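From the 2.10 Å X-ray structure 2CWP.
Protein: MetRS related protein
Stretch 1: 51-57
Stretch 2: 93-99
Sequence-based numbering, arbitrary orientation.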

ATOM      1  N   GLY A  51      -3.003  -8.057  -0.724  1.00 25.83           N
ATOM      2  CA  GLY A  51      -3.140  -9.505  -0.698  1.00 25.63           C
ATOM      3  C   GLY A  51      -1.830 -10.264  -0.801  1.00 27.95           C
ATOM      4  O   GLY A  51      -1.657 -11.090  -1.689  1.00 33.43           O
ATOM      5  N   ILE A  52      -0.920 -10.019   0.131  1.00 28.06           N
ATOM      6  CA  ILE A  52       0.386 -10.660   0.102  1.00 24.60           C
ATOM      7  C   ILE A  52       0.631 -11.605   1.272  1.00 29.96           C
ATOM      8  O   ILE A  52       1.720 -12.173   1.376  1.00 28.99           O
ATOM      9  N   ALA A  53      -0.383 -11.791   2.125  1.00 28.99           N
ATOM     10  CA  ALA A  53      -0.275 -12.628   3.329  1.00 30.17           C
ATOM     11  C   ALA A  53       0.280 -14.041   3.158  1.00 28.83           C
ATOM     12  O   ALA A  53       0.704 -14.657   4.120  1.00 33.15           O
ATOM     13  N   ASP A  54       0.266 -14.567   1.947  1.00 30.82           N
ATOM     14  CA  ASP A  54       0.789 -15.905   1.724  1.00 34.56           C
ATOM     15  C   ASP A  54       2.314 -15.844   1.624  1.00 35.74           C
ATOM     16  O   ASP A  54       2.995 -16.866   1.743  1.00 30.41           O
ATOM     17  N   GLN A  55       2.839 -14.637   1.401  1.00 29.21           N
ATOM     18  CA  GLN A  55       4.276 -14.429   1.277  1.00 26.26           C
ATOM     19  C   GLN A  55       4.841 -13.495   2.334  1.00 27.21           C
ATOM     20  O   GLN A  55       5.969 -13.664   2.763  1.00 27.43           O
ATOM     21  N   ILE A  56       4.052 -12.503   2.738  1.00 28.63           N
ATOM     22  CA  ILE A  56       4.494 -11.508   3.713  1.00 30.93           C
ATOM     23  C   ILE A  56       3.560 -11.423   4.914  1.00 30.57           C
ATOM     24  O   ILE A  56       2.440 -10.936   4.798  1.00 37.63           O
ATOM     25  N   PRO A  57       4.014 -11.871   6.094  1.00 30.12           N
ATOM     26  CA  PRO A  57       3.142 -11.806   7.269  1.00 26.97           C
ATOM     27  C   PRO A  57       2.871 -10.369   7.720  1.00 26.89           C
ATOM     28  O   PRO A  57       3.689  -9.476   7.515  1.00 31.58           O
ATOM     29  N   ASP A  93       8.445 -14.367 -11.422  1.00 39.80           N
ATOM     30  CA  ASP A  93       8.106 -15.657 -10.834  1.00 39.19           C
ATOM     31  C   ASP A  93       7.035 -15.525  -9.752  1.00 41.17           C
ATOM     32  O   ASP A  93       6.716 -16.504  -9.076  1.00 42.36           O
ATOM     33  N   GLY A  94       6.487 -14.322  -9.579  1.00 41.55           N
ATOM     34  CA  GLY A  94       5.451 -14.113  -8.572  1.00 36.50           C
ATOM     35  C   GLY A  94       5.936 -13.777  -7.160  1.00 36.16           C
ATOM     36  O   GLY A  94       5.126 -13.524  -6.259  1.00 29.80           O
ATOM     37  N   LYS A  95       7.246 -13.774  -6.941  1.00 29.46           N
ATOM     38  CA  LYS A  95       7.737 -13.455  -5.607  1.00 27.01           C
ATOM     39  C   LYS A  95       7.577 -11.956  -5.318  1.00 25.23           C
ATOM     40  O   LYS A  95       7.979 -11.105  -6.114  1.00 23.71           O
ATOM     41  N   VAL A  96       6.975 -11.644  -4.178  1.00 24.98           N
ATOM     42  CA  VAL A  96       6.748 -10.261  -3.762  1.00 26.65           C
ATOM     43  C   VAL A  96       7.773  -9.802  -2.719  1.00 28.39           C
ATOM     44  O   VAL A  96       8.185 -10.584  -1.872  1.00 30.38           O
ATOM     45  N   TYR A  97       8.171  -8.532  -2.785  1.00 30.99           N
ATOM     46  CA  TYR A  97       9.136  -7.956  -1.836  1.00 26.78           C
ATOM     47  C   TYR A  97       8.660  -6.585  -1.336  1.00 28.06           C
ATOM     48  O   TYR A  97       8.235  -5.738  -2.127  1.00 25.30           O
ATOM     49  N   LEU A  98       8.749  -6.342  -0.037  1.00 19.16           N
ATOM     50  CA  LEU A  98       8.344  -5.035   0.463  1.00 23.63           C
ATOM     51  C   LEU A  98       9.389  -4.006   0.055  1.00 20.89           C
ATOM     52  O   LEU A  98      10.561  -4.333  -0.142  1.00 18.29           O
ATOM     53  N   ILE A  99       8.943  -2.765  -0.092  1.00 19.50           N
ATOM     54  CA  ILE A  99       9.829  -1.653  -0.408  1.00 16.19           C
ATOM     55  C   ILE A  99       9.553  -0.636   0.696  1.00 21.25           C
ATOM     56  O   ILE A  99       8.686   0.244   0.561  1.00 15.72           O
TER

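This is a small mixed contact, in which the amide of one glutamine grips the backbone of the second stretch while two isoleucines pack against a valine and a leucine beside it. The two stretches bury 314 Å² between them, both sides summed. Their backbones come nearest at Gln55 and Val96, whose CA atoms lie 7.0 Å apart, and side chains fill the space between them.

In stretch 1, Ile52, Gln55 and Ile56 all direct their CA-to-CB bonds toward stretch 2. The carbonyl O of Ile52 accepts hydrogen bonds from Gln55 N and from Ile56 N, each at 2.7 Å. In this turn the three CA-to-CB bonds all point toward stretch 2.

Gln55 supplies the direct polar link. Its chi1 is m and its chi2 is t, with chi3 at 53°. The extended chain carries the amide to the backbone of Gly94 and Val96. NE2 of Gln55 donates to O of Gly94 at 2.9 Å. OE1 of Gln55 accepts from N of Val96 at 3.0 Å. Both bonds are nearly straight, at 164° and 173°. The amide thus satisfies a carbonyl and an NH on the two sides of Lys95, much as a neighbouring strand might.

Gly94 has phi/psi of 87/-4. A CB there would be jammed against the carbonyl O of the preceding residue, so the backbone itself calls for glycine.

Lys95 points sideways, with chi1 to chi3 all t and chi4 p. Its NZ donates to water 1 at 2.5 Å. The same water donates to OE1 of Gln55 at 2.6 Å, and so bridges the two side chains. It also donates a weak hydrogen bond to O of Val96 at 3.4 Å.

The apolar part centres on Val96 and Leu98. Val96 has chi1 t and points toward stretch 1. Its CG1 meets CG2 of Ile52 at 4.1 Å and CG1 of Ile56 at 4.2 Å. Leu98 starts sideways, but its end comes nearer, with chi1 m and chi2 t. Its CD2 lies 4.1 Å from CD1 of Ile52, and its CD1 lies 4.0 Å from CG2 of Ile56. Each isoleucine therefore touches both residues. Ile52 is p at chi1 and t at chi2; Ile56 is m at both. Both isoleucines are buried.

Tyr97, between Val96 and Leu98, points away and makes no contact with stretch 1.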

ATOM      1  CB  ILE A  52       1.500  -9.575   0.100  1.00 26.28           C
ATOM      2  CG1 ILE A  52       1.391  -8.726   1.374  1.00 25.07           C
ATOM      3  CG2 ILE A  52       1.355  -8.684  -1.133  1.00 21.91           C
ATOM      4  CD1 ILE A  52       2.225  -7.438   1.378  1.00 28.21           C
ATOM      5  CB  ALA A  53      -1.632 -12.687   4.048  1.00 28.98           C
ATOM      6  CB  ASP A  54       0.212 -16.468   0.429  1.00 43.61           C
ATOM      7  CG  ASP A  54       0.484 -15.565  -0.746  1.00 46.12           C
ATOM      8  OD1 ASP A  54       0.425 -14.330  -0.545  1.00 46.00           O
ATOM      9  OD2 ASP A  54       0.752 -16.078  -1.855  1.00 49.28           O
ATOM     10  CB  GLN A  55       4.614 -13.843  -0.090  1.00 23.04           C
ATOM     11  CG  GLN A  55       4.325 -14.755  -1.255  1.00 29.47           C
ATOM     12  CD  GLN A  55       4.966 -14.238  -2.523  1.00 31.01           C
ATOM     13  OE1 GLN A  55       6.172 -13.979  -2.549  1.00 22.41           O
ATOM     14  NE2 GLN A  55       4.165 -14.070  -3.580  1.00 21.40           N
ATOM     15  CB  ILE A  56       4.554 -10.096   3.068  1.00 27.86           C
ATOM     16  CG1 ILE A  56       5.429 -10.111   1.808  1.00 28.21           C
ATOM     17  CG2 ILE A  56       5.068  -9.092   4.082  1.00 23.72           C
ATOM     18  CD1 ILE A  56       6.915 -10.341   2.077  1.00 40.88           C
ATOM     19  CB  PRO A  57       3.911 -12.615   8.314  1.00 27.57           C
ATOM     20  CG  PRO A  57       5.331 -12.310   7.964  1.00 31.18           C
ATOM     21  CD  PRO A  57       5.327 -12.436   6.445  1.00 28.79           C
ATOM     22  CB  ASP A  93       9.343 -16.315 -10.225  1.00 46.04           C
ATOM     23  CG  ASP A  93       9.573 -15.900  -8.776  1.00 52.14           C
ATOM     24  OD1 ASP A  93       9.820 -14.698  -8.523  1.00 50.83           O
ATOM     25  OD2 ASP A  93       9.497 -16.782  -7.887  1.00 53.66           O
ATOM     26  CB  LYS A  95       9.206 -13.873  -5.456  1.00 27.84           C
ATOM     27  CG  LYS A  95       9.792 -13.556  -4.087  1.00 30.69           C
ATOM     28  CD  LYS A  95      11.143 -14.240  -3.866  1.00 34.96           C
ATOM     29  CE  LYS A  95      11.687 -13.951  -2.466  1.00 33.34           C
ATOM     30  NZ  LYS A  95      10.787 -14.444  -1.375  1.00 33.64           N
ATOM     31  CB  VAL A  96       5.314 -10.114  -3.180  1.00 27.33           C
ATOM     32  CG1 VAL A  96       5.255  -8.984  -2.194  1.00 36.21           C
ATOM     33  CG2 VAL A  96       4.330  -9.853  -4.303  1.00 25.83           C
ATOM     34  CB  TYR A  97      10.503  -7.721  -2.480  1.00 26.20           C
ATOM     35  CG  TYR A  97      11.192  -8.913  -3.090  1.00 29.64           C
ATOM     36  CD1 TYR A  97      10.902  -9.324  -4.392  1.00 24.51           C
ATOM     37  CD2 TYR A  97      12.186  -9.594  -2.391  1.00 26.40           C
ATOM     38  CE1 TYR A  97      11.595 -10.375  -4.988  1.00 27.56           C
ATOM     39  CE2 TYR A  97      12.885 -10.660  -2.981  1.00 29.57           C
ATOM     40  CZ  TYR A  97      12.582 -11.036  -4.276  1.00 24.43           C
ATOM     41  OH  TYR A  97      13.261 -12.078  -4.851  1.00 36.98           O
ATOM     42  CB  LEU A  98       8.237  -5.027   1.993  1.00 21.92           C
ATOM     43  CG  LEU A  98       7.102  -5.844   2.605  1.00 27.20           C
ATOM     44  CD1 LEU A  98       7.117  -5.659   4.113  1.00 19.83           C
ATOM     45  CD2 LEU A  98       5.766  -5.398   2.009  1.00 19.94           C
ATOM     46  CB  ILE A  99       9.508  -0.987  -1.781  1.00 18.97           C
ATOM     47  CG1 ILE A  99       9.708  -1.989  -2.925  1.00 17.76           C
ATOM     48  CG2 ILE A  99      10.421   0.238  -1.993  1.00 18.62           C
ATOM     49  CD1 ILE A  99       9.276  -1.442  -4.292  1.00 18.10           C
TER
HETATM   50  O   HOH W   1       8.311 -13.909  -1.122  1.00 46.44           O